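Uncharacterized protein (Bacteroides ovatus, PDB 4FXT) is of unknown function but belongs to the DUF3823 family and joins a probably transthyretin-like N-terminal domain to a C-terminal domain of the E-set clan. Local coordinates at residues A70-R74 and V94-F98. Numbering follows the deposited sequence.
Sequences APWER and VTPYF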
ATOM      1  N   ALA A  70      -7.697   5.873   2.459  1.00 45.70           N
ATOM      2  CA  ALA A  70      -6.429   5.194   2.759  1.00 45.12           C
ATOM      3  C   ALA A  70      -6.584   4.091   3.861  1.00 50.15           C
ATOM      4  O   ALA A  70      -7.335   4.289   4.837  1.00 50.34           O
ATOM      5  CB  ALA A  70      -5.404   6.211   3.204  1.00 46.96           C
ATOM      6  N   PRO A  71      -5.874   2.940   3.724  1.00 45.70           N
ATOM      7  CA  PRO A  71      -6.033   1.850   4.703  1.00 44.76           C
ATOM      8  C   PRO A  71      -5.230   2.055   6.019  1.00 50.84           C
ATOM      9  O   PRO A  71      -4.686   1.094   6.603  1.00 50.72           O
ATOM     10  CB  PRO A  71      -5.512   0.640   3.951  1.00 45.66           C
ATOM     11  CG  PRO A  71      -4.458   1.203   3.028  1.00 50.99           C
ATOM     12  CD  PRO A  71      -4.999   2.537   2.601  1.00 47.13           C
ATOM     13  N   TRP A  72      -5.261   3.279   6.548  1.00 48.18           N
ATOM     14  CA  TRP A  72      -4.639   3.607   7.816  1.00 48.69           C
ATOM     15  C   TRP A  72      -5.489   4.608   8.574  1.00 58.40           C
ATOM     16  O   TRP A  72      -6.418   5.176   7.990  1.00 59.55           O
ATOM     17  CB  TRP A  72      -3.221   4.149   7.617  1.00 46.68           C
ATOM     18  CG  TRP A  72      -3.081   5.236   6.591  1.00 47.54           C
ATOM     19  CD1 TRP A  72      -3.453   6.546   6.712  1.00 52.15           C
ATOM     20  CD2 TRP A  72      -2.368   5.134   5.350  1.00 45.97           C
ATOM     21  NE1 TRP A  72      -3.127   7.235   5.565  1.00 51.40           N
ATOM     22  CE2 TRP A  72      -2.428   6.400   4.728  1.00 51.14           C
ATOM     23  CE3 TRP A  72      -1.711   4.078   4.683  1.00 45.05           C
ATOM     24  CZ2 TRP A  72      -1.843   6.641   3.476  1.00 50.30           C
ATOM     25  CZ3 TRP A  72      -1.167   4.309   3.430  1.00 45.72           C
ATOM     26  CH2 TRP A  72      -1.212   5.583   2.848  1.00 47.58           C
ATOM     27  N   GLU A  73      -5.182   4.820   9.878  1.00 57.45           N
ATOM     28  CA  GLU A  73      -5.885   5.797  10.691  1.00 59.44           C
ATOM     29  C   GLU A  73      -5.752   7.175  10.079  1.00 62.24           C
ATOM     30  O   GLU A  73      -4.655   7.564   9.664  1.00 59.70           O
ATOM     31  CB  GLU A  73      -5.385   5.808  12.133  1.00 62.49           C
ATOM     32  CG  GLU A  73      -5.747   4.582  12.938  1.00 74.33           C
ATOM     33  CD  GLU A  73      -5.415   4.687  14.415  1.00 92.07           C
ATOM     34  OE1 GLU A  73      -4.421   5.365  14.773  1.00 92.54           O
ATOM     35  OE2 GLU A  73      -6.166   4.088  15.216  1.00 77.88           O
ATOM     36  N   ARG A  74      -6.883   7.889  10.016  1.00 61.30           N
ATOM     37  CA  ARG A  74      -6.988   9.219   9.424  1.00 63.18           C
ATOM     38  C   ARG A  74      -7.554  10.229  10.458  1.00 68.78           C
ATOM     39  O   ARG A  74      -8.698  10.675  10.303  1.00 68.02           O
ATOM     40  CB  ARG A  74      -7.874   9.145   8.157  1.00 62.17           C
ATOM     41  CG  ARG A  74      -7.253   8.335   7.014  1.00 58.87           C
ATOM     42  CD  ARG A  74      -8.295   7.571   6.220  1.00 61.53           C
ATOM     43  NE  ARG A  74      -8.824   6.442   6.984  1.00 55.01           N
ATOM     44  CZ  ARG A  74      -9.810   5.646   6.584  1.00 66.33           C
ATOM     45  NH1 ARG A  74     -10.421   5.863   5.428  1.00 54.81           N
ATOM     46  NH2 ARG A  74     -10.218   4.647   7.357  1.00 49.82           N
ATOM     47  N   VAL A  94       2.249   6.771   9.181  1.00 56.44           N
ATOM     48  CA  VAL A  94       0.870   6.331   9.147  1.00 54.48           C
ATOM     49  C   VAL A  94       0.764   5.135  10.105  1.00 60.68           C
ATOM     50  O   VAL A  94       1.798   4.581  10.521  1.00 61.20           O
ATOM     51  CB  VAL A  94       0.343   6.022   7.720  1.00 55.26           C
ATOM     52  CG1 VAL A  94       0.362   7.266   6.845  1.00 55.42           C
ATOM     53  CG2 VAL A  94       1.087   4.853   7.060  1.00 53.25           C
ATOM     54  N   THR A  95      -0.480   4.772  10.493  1.00 56.35           N
ATOM     55  CA  THR A  95      -0.708   3.625  11.362  1.00 54.73           C
ATOM     56  C   THR A  95      -1.801   2.766  10.641  1.00 54.46           C
ATOM     57  O   THR A  95      -3.002   3.047  10.752  1.00 52.21           O
ATOM     58  CB  THR A  95      -1.042   4.040  12.838  1.00 56.36           C
ATOM     59  OG1 THR A  95      -2.330   4.643  12.917  1.00 59.58           O
ATOM     60  CG2 THR A  95       0.041   4.945  13.479  1.00 44.59           C
ATOM     61  N   PRO A  96      -1.368   1.751   9.845  1.00 50.11           N
ATOM     62  CA  PRO A  96      -2.343   0.873   9.169  1.00 48.63           C
ATOM     63  C   PRO A  96      -3.185   0.069  10.166  1.00 52.80           C
ATOM     64  O   PRO A  96      -2.770  -0.109  11.322  1.00 51.90           O
ATOM     65  CB  PRO A  96      -1.466  -0.067   8.323  1.00 48.58           C
ATOM     66  CG  PRO A  96      -0.079   0.376   8.494  1.00 52.56           C
ATOM     67  CD  PRO A  96       0.015   1.266   9.653  1.00 50.38           C
ATOM     68  N   TYR A  97      -4.380  -0.400   9.735  1.00 48.28           N
ATOM     69  CA  TYR A  97      -5.223  -1.192  10.632  1.00 47.16           C
ATOM     70  C   TYR A  97      -4.586  -2.575  10.754  1.00 52.57           C
ATOM     71  O   TYR A  97      -4.332  -3.074  11.859  1.00 53.92           O
ATOM     72  CB  TYR A  97      -6.664  -1.226  10.135  1.00 46.93           C
ATOM     73  CG  TYR A  97      -7.268   0.164  10.056  1.00 49.01           C
ATOM     74  CD1 TYR A  97      -7.675   0.834  11.204  1.00 52.67           C
ATOM     75  CD2 TYR A  97      -7.451   0.804   8.828  1.00 48.44           C
ATOM     76  CE1 TYR A  97      -8.203   2.122  11.143  1.00 54.38           C
ATOM     77  CE2 TYR A  97      -7.997   2.082   8.752  1.00 49.78           C
ATOM     78  CZ  TYR A  97      -8.379   2.735   9.917  1.00 59.03           C
ATOM     79  OH  TYR A  97      -8.950   3.988   9.899  1.00 63.22           O
ATOM     80  N   PHE A  98      -4.205  -3.112   9.603  1.00 48.59           N
ATOM     81  CA  PHE A  98      -3.461  -4.339   9.401  1.00 48.04           C
ATOM     82  C   PHE A  98      -2.283  -4.045   8.496  1.00 49.61           C
ATOM     83  O   PHE A  98      -2.412  -3.218   7.569  1.00 50.60           O
ATOM     84  CB  PHE A  98      -4.362  -5.434   8.823  1.00 50.13           C
ATOM     85  CG  PHE A  98      -5.407  -5.979   9.760  1.00 52.36           C
ATOM     86  CD1 PHE A  98      -6.658  -5.385   9.852  1.00 56.88           C
ATOM     87  CD2 PHE A  98      -5.156  -7.108  10.521  1.00 55.03           C
ATOM     88  CE1 PHE A  98      -7.631  -5.892  10.713  1.00 59.30           C
ATOM     89  CE2 PHE A  98      -6.135  -7.631  11.364  1.00 59.82           C
ATOM     90  CZ  PHE A  98      -7.362  -7.009  11.467  1.00 59.40           C
TER
HETATM   91  O   HOH W   1      -8.945   6.939  11.739  1.00 54.43           O
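The Trp72 indole is sandwiched between Val94 and the beginning of its own loop. CG1 of Val94 sits over one face, 3.6 Å from the centroid of the five-membered ring and almost on its normal, a CH-pi contact, while Val94 CG2 lies near CE3; the opposite face carries Ala70 CB and, farther off, Pro71 CD, both toward the rim. With chi1 at 49°, Trp72 CG stands between the backbone N and the carbonyl carbon, which folds the indole back over Ala70. The Arg74 guanidinium has Ala70 O over the centre of one face, and at its edge Tyr97 OH lies in plane, accepting a nearly straight bond from NH2 (2.9 Å, 174°). The phenol ring is turned 71° from the guanidinium, and Arg74 NE adds a weak bond to Trp72 O. Segment 70-74 lies between strands 60-68 and 79-84 of the N-terminal domain, probably transthyretin-like, and 94-97 leads from strand 88-93 to strand 98-108 of the probably E-set-like C-terminal half. They meet in a single beta bridge at Trp72 and Pro96, flanked by a bond from Glu73 N to Thr95 O (2.9 Å) and a weak one from Tyr97 N to Pro71 O (3.5 Å). Replacing Trp72 with an alanine would probably open a gap between Val94 and Ala70 and cost Val94 CG1 its aromatic face. On the more exposed side, Thr95 OG1 donates to Glu73 OE1 over 2.9 Å, reaching it from above the carboxylate plane. Arg74 NH1 bonds to Gly68 O of its own domain, while NH2 makes a weak bond to Lys187 O and Tyr97 touches Val122 and Lys187, which puts the pair at the domain junction. A water accepts from Arg74 N at 2.9 Å and makes a weak contact with Tyr97 OH.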